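Local coordinates for TraM protein (Plasmid R64, PDB 3WZ3) that is of unknown molecular function but probably belongs to the inner-membrane complex of the plasmid's type IVB secretion machinery, this chain being its periplasmic fragment, at residues A19-L24 against S34-R39; M11-Q16 against I116-V121; S15-T20 against M130-M135. All blocks are in the same frame, centred on the assembly; numbering follows the deposited sequence.

Contact 1 of 3, residues A19-L24 against S34-R39; sequences ATAFNL and SSLSPR. With SO4 (sulfate ion), chain B.
Leu-36 inserts its side chain against helix 7-22 and meets Ala-21 and Thr-20. Its branch CD1 makes the closest approach. Leu-36 CD1 lies 3.4 Å from Ala-21 CB, tighter than usual for two carbons, and is equally near Ala-21 CA. The methyl therefore sits over the base of the alanine side chain, almost on the helix backbone. The chi1 of Leu-36, -128°, lies well off a staggered position, which suggests some strain in reaching this place. Thr-20 meets the same leucine at its branch point, with Thr-20 CG2 3.8 Å from Leu-36 CG. These two side chains run past each other, pointing opposite ways. A water lies in the guanidinium plane of Arg-39, at its edge. It accepts a weak bond from Arg-39 NE and makes another weak one, of 3.3 Å, with Thr-20 OG1.

Further out, Tyr-48 packs on Leu-36 and its hydroxyl bonds to Ala-21 O, tying both partners to helix 42-54. Asn-23 folds back on helix 7-22. Asn-23 ND2 gives a nearly straight bond (174°) of 2.8 Å to Ala-19 O, in the carbonyl plane and on a lone pair. Asn-23 OD1 takes the backbone N-H of Ala-70 in strand 67-82. Ser-37 OG donates to sulfate O2 at 2.6 Å, and Pro-38 CG borders the ion, which probably came from the crystallisation liquor. No hydrogen bond crosses directly and the water bonds are weak, which implies that side-chain shape and burial hold the two segments together.

Contact 2 of 3, residues M11-Q16 against I116-V121; sequences MAFGSQ and ITIQRV
Ile-118 gives up the most surface here, and it does so to two neighbours on helix 7-22, Phe-13 and Gly-14. One atom does the touching, the terminal methyl CD1. Ile-118 CD1 stands 3.9 Å from Phe-13 CD2. It lies at the edge of the ring, close to the ring plane, and not over a face. The same methyl is 3.8 Å from Gly-14 N. In Ile-118, CD1 is anti to CA about the CB-CG1 bond (chi2 167°), which carries the methyl away from the strand and up to the helix surface.

Gly-14 has no side chain on the face turned to the sheet. The methyl of Ile-118 therefore packs on the helix backbone itself, and the two main chains come close: Gly-14 CA is 7.0 Å from the CA of Ile-116.

The chi1 of Phe-13, -179°, sends the ring out from the helix, where it crosses the Ile-118 side chain at an angle. Its outer end, CZ, meets the aliphatic CD of Arg-39. Ser-128 and Met-130 also border the ring. On the strand, Thr-117 and Gln-119 turn to the other side of the sheet. There Thr-117 OG1 bonds to Thr-91 OG1, and the Gln-119 amide bonds to both Glu-131 and Arg-133.

No hydrogen bond joins the two segments. The helix is held to strand 110-120 here by buried apolar packing, and the close fit is made where a bare glycine faces a single methyl.

Contact 3 of 3, residues S15-T20 against M130-M135; sequences SQALAT and MEIRQM
Ala-17 is the first residue of 15-20 to reach strand 130-139. Its CB points at the sheet and meets the end of Ile-132, with Ala-17 CB 3.6 Å from Ile-132 CD1. The small alanine lets the isoleucine approach the helix end-on. With CD1 turned away from CA (chi2 169°), this methyl leads the isoleucine side chain toward the helix.

Leu-18 follows, and it works from the flank of the helix. Its CB leaves alongside the strand, but the end of the side chain turns toward it. Leu-18 CD2 lies 3.6 Å from Met-135 CE. The leucine and the selenomethionine lie alongside each other and point opposite ways. Met-135 runs straight as far as its selenium and then bends at chi3 (-86°). The bend turns the terminal methyl toward the leucine. That methyl also packs against the neighbouring strand, on CD1 of Ile-116. Tyr-94 of strand 88-101 packs on Leu-18 as well.

Ile-132 and Met-135 are three residues apart, yet both turn to the helix. The cause is a classic beta bulge: Arg-133 and Gln-134 both face Thr-117, and the extra residue shifts the alternation of the strand. Before the bulge, Ile-132 N is bonded to Arg-39 O, which fixes the strand edge to the chain after helix 29-35.

All four touching residues are buried and all the contacts between them are apolar. A long N-terminal helix packed on an antiparallel sheet, with a bulge in one strand, agrees with the NTF2-like fold to which this family is assigned.

In the fold
All three contacts use helix 7-22. Contacts 2 and 3 are wholly buried and fix the helix to neighbouring strands 110-120 and 130-139; their centres are about 5 Å apart. Contact 1 sits further along the helix and joins it to the chain leaving helix 29-35. It is mostly buried too, but one partner is exposed, and here a water makes weak bonds to both segments. Direct contacts are apolar in all three. Contacts 1 and 2 both bring a methyl onto the helix backbone, at an alanine and a glycine, while contact 3 joins side-chain ends. The chain around Arg-39 ties contact 1 to the other two.

Contact 1 of 3, residues A19-L24 against S34-R39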
loop_
_atom_site.group_PDB
_atom_site.type_symbol
_atom_site.label_atom_id
_atom_site.label_comp_id
_atom_site.label_asym_id
_atom_site.label_seq_id
_atom_site.Cartn_x
_atom_site.Cartn_y
_atom_site.Cartn_z
ATOM N N ALA A 19 -0.048 -4.315 -3.956
ATOM C CA ALA A 19 -0.336 -4.599 -5.366
ATOM C C ALA A 19 -1.500 -3.754 -5.865
ATOM O O ALA A 19 -1.450 -3.148 -6.945
ATOM C CB ALA A 19 -0.634 -6.081 -5.581
ATOM N N THR A 20 -2.571 -3.715 -5.090
ATOM C CA THR A 20 -3.734 -2.925 -5.460
ATOM C C THR A 20 -3.441 -1.430 -5.424
ATOM O O THR A 20 -3.895 -0.673 -6.292
ATOM C CB THR A 20 -4.914 -3.235 -4.517
ATOM O OG1 THR A 20 -5.150 -4.644 -4.522
ATOM C CG2 THR A 20 -6.177 -2.514 -4.990
ATOM N N ALA A 21 -2.675 -0.988 -4.426
ATOM C CA ALA A 21 -2.451 0.429 -4.226
ATOM C C ALA A 21 -1.683 1.084 -5.366
ATOM O O ALA A 21 -1.903 2.255 -5.672
ATOM C CB ALA A 21 -1.716 0.657 -2.911
ATOM N N PHE A 22 -0.778 0.332 -5.990
ATOM C CA PHE A 22 0.144 0.934 -6.942
ATOM C C PHE A 22 0.042 0.392 -8.364
ATOM O O PHE A 22 0.903 0.647 -9.187
ATOM C CB PHE A 22 1.578 0.896 -6.401
ATOM C CG PHE A 22 1.753 1.724 -5.163
ATOM C CD1 PHE A 22 1.644 3.102 -5.218
ATOM C CD2 PHE A 22 1.989 1.124 -3.949
ATOM C CE1 PHE A 22 1.773 3.872 -4.059
ATOM C CE2 PHE A 22 2.127 1.881 -2.794
ATOM C CZ PHE A 22 2.018 3.262 -2.853
ATOM N N ASN A 23 -1.058 -0.298 -8.652
ATOM C CA ASN A 23 -1.455 -0.608 -10.024
ATOM C C ASN A 23 -2.751 0.108 -10.355
ATOM O O ASN A 23 -3.827 -0.341 -9.991
ATOM C CB ASN A 23 -1.543 -2.116 -10.228
ATOM C CG ASN A 23 -0.163 -2.754 -10.256
ATOM O OD1 ASN A 23 0.497 -2.771 -11.292
ATOM N ND2 ASN A 23 0.288 -3.250 -9.115
ATOM N N LEU A 24 -2.613 1.248 -11.022
ATOM C CA LEU A 24 -3.716 2.176 -11.219
ATOM C C LEU A 24 -3.909 2.458 -12.697
ATOM O O LEU A 24 -2.948 2.583 -13.469
ATOM C CB LEU A 24 -3.434 3.488 -10.493
ATOM C CG LEU A 24 -3.247 3.401 -8.975
ATOM C CD1 LEU A 24 -2.856 4.782 -8.457
ATOM C CD2 LEU A 24 -4.488 2.866 -8.246
ATOM N N SER A 34 -10.418 4.699 -3.946
ATOM C CA SER A 34 -11.461 4.680 -2.927
ATOM C C SER A 34 -11.794 3.259 -2.481
ATOM O O SER A 34 -12.078 3.023 -1.311
ATOM C CB SER A 34 -12.728 5.459 -3.346
ATOM O OG SER A 34 -13.456 4.842 -4.396
ATOM N N SER A 35 -11.733 2.310 -3.413
ATOM C CA SER A 35 -12.046 0.912 -3.116
ATOM C C SER A 35 -11.013 0.270 -2.193
ATOM O O SER A 35 -11.271 -0.781 -1.633
ATOM C CB SER A 35 -12.134 0.110 -4.424
ATOM O OG SER A 35 -10.836 -0.238 -4.888
ATOM N N LEU A 36 -9.854 0.909 -2.021
ATOM C CA LEU A 36 -8.781 0.365 -1.178
ATOM C C LEU A 36 -8.933 0.762 0.287
ATOM O O LEU A 36 -8.264 0.222 1.176
ATOM C CB LEU A 36 -7.429 0.875 -1.680
ATOM C CG LEU A 36 -6.334 -0.162 -1.962
ATOM C CD1 LEU A 36 -4.991 0.511 -2.032
ATOM C CD2 LEU A 36 -6.316 -1.265 -0.916
ATOM N N SER A 37 -9.811 1.717 0.565
ATOM C CA SER A 37 -9.965 2.241 1.921
ATOM C C SER A 37 -10.169 1.164 3.007
ATOM O O SER A 37 -9.677 1.303 4.123
ATOM C CB SER A 37 -11.094 3.282 1.950
ATOM O OG SER A 37 -11.136 3.965 3.192
ATOM N N PRO A 38 -10.920 0.076 2.686
ATOM C CA PRO A 38 -11.126 -0.924 3.747
ATOM C C PRO A 38 -9.837 -1.577 4.239
ATOM O O PRO A 38 -9.819 -2.171 5.340
ATOM C CB PRO A 38 -12.002 -1.983 3.072
ATOM C CG PRO A 38 -12.746 -1.218 2.002
ATOM C CD PRO A 38 -11.745 -0.203 1.492
ATOM N N ARG A 39 -8.763 -1.484 3.464
ATOM C CA ARG A 39 -7.498 -2.125 3.854
ATOM C C ARG A 39 -6.697 -1.255 4.817
ATOM O O ARG A 39 -5.651 -1.685 5.314
ATOM C CB ARG A 39 -6.636 -2.438 2.625
ATOM C CG ARG A 39 -7.293 -3.385 1.642
ATOM C CD ARG A 39 -7.387 -4.767 2.245
ATOM N NE ARG A 39 -7.994 -5.758 1.359
ATOM C CZ ARG A 39 -9.103 -6.434 1.645
ATOM N NH1 ARG A 39 -9.580 -7.318 0.774
ATOM N NH2 ARG A 39 -9.736 -6.230 2.802
HETATM S S SO4 B . -14.365 1.896 4.345
HETATM O O1 SO4 B . -13.859 0.830 5.192
HETATM O O2 SO4 B . -13.294 2.852 4.116
HETATM O O3 SO4 B . -14.727 1.431 3.009
HETATM O O4 SO4 B . -15.500 2.528 5.019
HETATM O O HOH W 1 -6.022 -5.448 -1.431
#

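Contact 2 of 3, residues M11-Q16 against I116-V121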
loop_
_atom_site.group_PDB
_atom_site.type_symbol
_atom_site.label_atom_id
_atom_site.label_comp_id
_atom_site.label_asym_id
_atom_site.label_seq_id
_atom_site.Cartn_x
_atom_site.Cartn_y
_atom_site.Cartn_z
HETATM N N MSE A 11 1.372 -10.856 6.444
HETATM C CA MSE A 11 2.279 -10.482 5.359
HETATM C C MSE A 11 1.581 -10.480 4.001
HETATM O O MSE A 11 1.804 -9.575 3.180
HETATM C CB MSE A 11 3.510 -11.384 5.315
HETATM C CG MSE A 11 4.611 -10.741 4.500
HETATM SE SE MSE A 11 6.274 -11.709 4.613
HETATM C CE MSE A 11 5.707 -13.303 3.686
ATOM N N ALA A 12 0.755 -11.502 3.760
ATOM C CA ALA A 12 -0.018 -11.593 2.524
ATOM C C ALA A 12 -1.015 -10.424 2.390
ATOM O O ALA A 12 -1.178 -9.870 1.313
ATOM C CB ALA A 12 -0.751 -12.923 2.465
ATOM N N PHE A 13 -1.664 -10.039 3.488
ATOM C CA PHE A 13 -2.585 -8.898 3.476
ATOM C C PHE A 13 -1.839 -7.643 3.009
ATOM O O PHE A 13 -2.327 -6.890 2.177
ATOM C CB PHE A 13 -3.146 -8.709 4.890
ATOM C CG PHE A 13 -4.135 -7.592 5.022
ATOM C CD1 PHE A 13 -5.495 -7.827 4.833
ATOM C CD2 PHE A 13 -3.731 -6.317 5.395
ATOM C CE1 PHE A 13 -6.415 -6.812 4.981
ATOM C CE2 PHE A 13 -4.657 -5.293 5.538
ATOM C CZ PHE A 13 -6.013 -5.546 5.327
ATOM N N GLY A 14 -0.634 -7.422 3.528
ATOM C CA GLY A 14 0.131 -6.251 3.141
ATOM C C GLY A 14 0.590 -6.273 1.703
ATOM O O GLY A 14 0.530 -5.246 1.020
ATOM N N SER A 15 1.048 -7.424 1.223
ATOM C CA SER A 15 1.516 -7.467 -0.164
ATOM C C SER A 15 0.350 -7.308 -1.134
ATOM O O SER A 15 0.503 -6.658 -2.177
ATOM C CB SER A 15 2.338 -8.725 -0.460
ATOM O OG SER A 15 1.599 -9.883 -0.197
ATOM N N GLN A 16 -0.804 -7.866 -0.790
ATOM C CA GLN A 16 -2.012 -7.690 -1.605
ATOM C C GLN A 16 -2.412 -6.217 -1.654
ATOM O O GLN A 16 -2.748 -5.691 -2.724
ATOM C CB GLN A 16 -3.144 -8.568 -1.067
ATOM C CG GLN A 16 -2.830 -10.060 -1.186
ATOM C CD GLN A 16 -3.663 -10.952 -0.260
ATOM O OE1 GLN A 16 -4.581 -10.486 0.420
ATOM N NE2 GLN A 16 -3.326 -12.242 -0.220
ATOM N N ILE A 116 5.049 -1.104 6.268
ATOM C CA ILE A 116 3.625 -1.218 6.499
ATOM C C ILE A 116 3.421 -1.765 7.909
ATOM O O ILE A 116 3.977 -2.815 8.238
ATOM C CB ILE A 116 3.039 -2.255 5.493
ATOM C CG1 ILE A 116 3.316 -1.804 4.056
ATOM C CG2 ILE A 116 1.554 -2.480 5.734
ATOM C CD1 ILE A 116 2.650 -0.549 3.749
ATOM N N THR A 117 2.667 -1.069 8.754
ATOM C CA THR A 117 2.246 -1.644 10.023
ATOM C C THR A 117 0.767 -1.995 9.936
ATOM O O THR A 117 -0.075 -1.132 9.622
ATOM C CB THR A 117 2.504 -0.743 11.225
ATOM O OG1 THR A 117 3.919 -0.565 11.396
ATOM C CG2 THR A 117 1.984 -1.412 12.490
ATOM N N ILE A 118 0.473 -3.264 10.178
ATOM C CA ILE A 118 -0.872 -3.814 10.119
ATOM C C ILE A 118 -1.321 -4.073 11.541
ATOM O O ILE A 118 -0.568 -4.653 12.338
ATOM C CB ILE A 118 -0.875 -5.127 9.335
ATOM C CG1 ILE A 118 -0.509 -4.853 7.881
ATOM C CG2 ILE A 118 -2.256 -5.804 9.419
ATOM C CD1 ILE A 118 -0.173 -6.094 7.080
ATOM N N GLN A 119 -2.519 -3.625 11.893
ATOM C CA GLN A 119 -3.073 -3.923 13.212
ATOM C C GLN A 119 -4.332 -4.771 13.094
ATOM O O GLN A 119 -5.029 -4.731 12.089
ATOM C CB GLN A 119 -3.389 -2.638 13.990
ATOM C CG GLN A 119 -4.511 -1.797 13.373
ATOM C CD GLN A 119 -4.674 -0.447 14.065
ATOM O OE1 GLN A 119 -3.938 -0.115 14.996
ATOM N NE2 GLN A 119 -5.640 0.334 13.616
ATOM N N ARG A 120 -4.616 -5.531 14.146
ATOM C CA ARG A 120 -5.848 -6.292 14.230
ATOM C C ARG A 120 -7.052 -5.359 14.373
ATOM O O ARG A 120 -6.950 -4.277 14.959
ATOM C CB ARG A 120 -5.799 -7.226 15.444
ATOM C CG ARG A 120 -4.955 -8.487 15.253
ATOM C CD ARG A 120 -5.458 -9.402 14.109
ATOM N NE ARG A 120 -6.931 -9.456 14.110
ATOM C CZ ARG A 120 -7.656 -10.172 14.957
ATOM N NH1 ARG A 120 -7.076 -10.978 15.849
ATOM N NH2 ARG A 120 -8.979 -10.089 14.893
ATOM N N VAL A 121 -8.194 -5.829 13.852
ATOM C CA VAL A 121 -9.479 -5.144 13.893
ATOM C C VAL A 121 -10.517 -6.198 14.270
ATOM O O VAL A 121 -10.384 -7.357 13.914
ATOM C CB VAL A 121 -9.841 -4.583 12.502
ATOM C CG1 VAL A 121 -11.195 -3.894 12.509
ATOM C CG2 VAL A 121 -8.767 -3.603 12.062
#

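Contact 3 of 3, residues S15-T20 against M130-M135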
loop_
_atom_site.group_PDB
_atom_site.type_symbol
_atom_site.label_atom_id
_atom_site.label_comp_id
_atom_site.label_asym_id
_atom_site.label_seq_id
_atom_site.Cartn_x
_atom_site.Cartn_y
_atom_site.Cartn_z
ATOM N N SER A 15 1.048 -7.424 1.223
ATOM C CA SER A 15 1.516 -7.467 -0.164
ATOM C C SER A 15 0.350 -7.308 -1.134
ATOM O O SER A 15 0.503 -6.658 -2.177
ATOM C CB SER A 15 2.338 -8.725 -0.460
ATOM O OG SER A 15 1.599 -9.883 -0.197
ATOM N N GLN A 16 -0.804 -7.866 -0.790
ATOM C CA GLN A 16 -2.012 -7.690 -1.605
ATOM C C GLN A 16 -2.412 -6.217 -1.654
ATOM O O GLN A 16 -2.748 -5.691 -2.724
ATOM C CB GLN A 16 -3.144 -8.568 -1.067
ATOM C CG GLN A 16 -2.830 -10.060 -1.186
ATOM C CD GLN A 16 -3.663 -10.952 -0.260
ATOM O OE1 GLN A 16 -4.581 -10.486 0.420
ATOM N NE2 GLN A 16 -3.326 -12.242 -0.220
ATOM N N ALA A 17 -2.367 -5.539 -0.510
ATOM C CA ALA A 17 -2.670 -4.115 -0.467
ATOM C C ALA A 17 -1.729 -3.309 -1.340
ATOM O O ALA A 17 -2.174 -2.418 -2.062
ATOM C CB ALA A 17 -2.644 -3.589 0.970
ATOM N N LEU A 18 -0.427 -3.587 -1.265
ATOM C CA LEU A 18 0.527 -2.855 -2.095
ATOM C C LEU A 18 0.274 -3.083 -3.579
ATOM O O LEU A 18 0.377 -2.149 -4.382
ATOM C CB LEU A 18 1.972 -3.258 -1.751
ATOM C CG LEU A 18 2.427 -2.660 -0.428
ATOM C CD1 LEU A 18 3.706 -3.342 0.068
ATOM C CD2 LEU A 18 2.697 -1.176 -0.607
ATOM N N ALA A 19 -0.048 -4.315 -3.956
ATOM C CA ALA A 19 -0.336 -4.599 -5.366
ATOM C C ALA A 19 -1.500 -3.754 -5.865
ATOM O O ALA A 19 -1.450 -3.148 -6.945
ATOM C CB ALA A 19 -0.634 -6.081 -5.581
ATOM N N THR A 20 -2.571 -3.715 -5.090
ATOM C CA THR A 20 -3.734 -2.925 -5.460
ATOM C C THR A 20 -3.441 -1.430 -5.424
ATOM O O THR A 20 -3.895 -0.673 -6.292
ATOM C CB THR A 20 -4.914 -3.235 -4.517
ATOM O OG1 THR A 20 -5.150 -4.644 -4.522
ATOM C CG2 THR A 20 -6.177 -2.514 -4.990
HETATM N N MSE A 130 -8.101 -7.083 9.838
HETATM C CA MSE A 130 -6.843 -6.344 9.774
HETATM C C MSE A 130 -7.006 -5.032 9.028
HETATM O O MSE A 130 -7.899 -4.893 8.180
HETATM C CB MSE A 130 -5.796 -7.177 9.035
HETATM C CG MSE A 130 -5.306 -8.371 9.849
HETATM SE SE MSE A 130 -3.964 -9.465 8.913
HETATM C CE MSE A 130 -5.161 -10.426 7.729
ATOM N N GLU A 131 -6.102 -4.098 9.300
ATOM C CA GLU A 131 -5.996 -2.883 8.494
ATOM C C GLU A 131 -4.605 -2.296 8.651
ATOM O O GLU A 131 -3.945 -2.473 9.686
ATOM C CB GLU A 131 -7.066 -1.858 8.899
ATOM C CG GLU A 131 -6.813 -1.221 10.225
ATOM C CD GLU A 131 -7.982 -0.409 10.753
ATOM O OE1 GLU A 131 -9.008 -0.276 10.038
ATOM O OE2 GLU A 131 -7.880 0.107 11.891
ATOM N N ILE A 132 -4.148 -1.596 7.624
ATOM C CA ILE A 132 -2.864 -0.920 7.671
ATOM C C ILE A 132 -3.001 0.405 8.407
ATOM O O ILE A 132 -3.733 1.302 7.966
ATOM C CB ILE A 132 -2.375 -0.659 6.237
ATOM C CG1 ILE A 132 -2.112 -1.997 5.531
ATOM C CG2 ILE A 132 -1.140 0.236 6.264
ATOM C CD1 ILE A 132 -1.876 -1.869 4.016
ATOM N N ARG A 133 -2.286 0.549 9.519
ATOM C CA ARG A 133 -2.358 1.791 10.288
ATOM C C ARG A 133 -1.239 2.767 10.004
ATOM O O ARG A 133 -1.327 3.933 10.399
ATOM C CB ARG A 133 -2.416 1.525 11.790
ATOM C CG ARG A 133 -1.211 0.786 12.297
ATOM C CD ARG A 133 -1.167 0.753 13.832
ATOM N NE ARG A 133 -0.731 2.016 14.397
ATOM C CZ ARG A 133 -1.479 2.774 15.193
ATOM N NH1 ARG A 133 -2.709 2.387 15.520
ATOM N NH2 ARG A 133 -1.000 3.923 15.656
ATOM N N GLN A 134 -0.204 2.310 9.301
ATOM C CA GLN A 134 0.906 3.183 8.914
ATOM C C GLN A 134 1.565 2.658 7.663
ATOM O O GLN A 134 1.788 1.459 7.545
ATOM C CB GLN A 134 1.948 3.301 10.032
ATOM C CG GLN A 134 2.980 4.404 9.746
ATOM C CD GLN A 134 3.876 4.696 10.920
ATOM O OE1 GLN A 134 4.004 5.844 11.351
ATOM N NE2 GLN A 134 4.517 3.672 11.433
HETATM N N MSE A 135 1.852 3.565 6.728
HETATM C CA MSE A 135 2.541 3.248 5.473
HETATM C C MSE A 135 3.615 4.296 5.257
HETATM O O MSE A 135 3.327 5.503 5.289
HETATM C CB MSE A 135 1.586 3.269 4.282
HETATM C CG MSE A 135 2.293 3.058 2.965
HETATM SE SE MSE A 135 1.051 2.816 1.448
HETATM C CE MSE A 135 0.724 0.909 1.548
#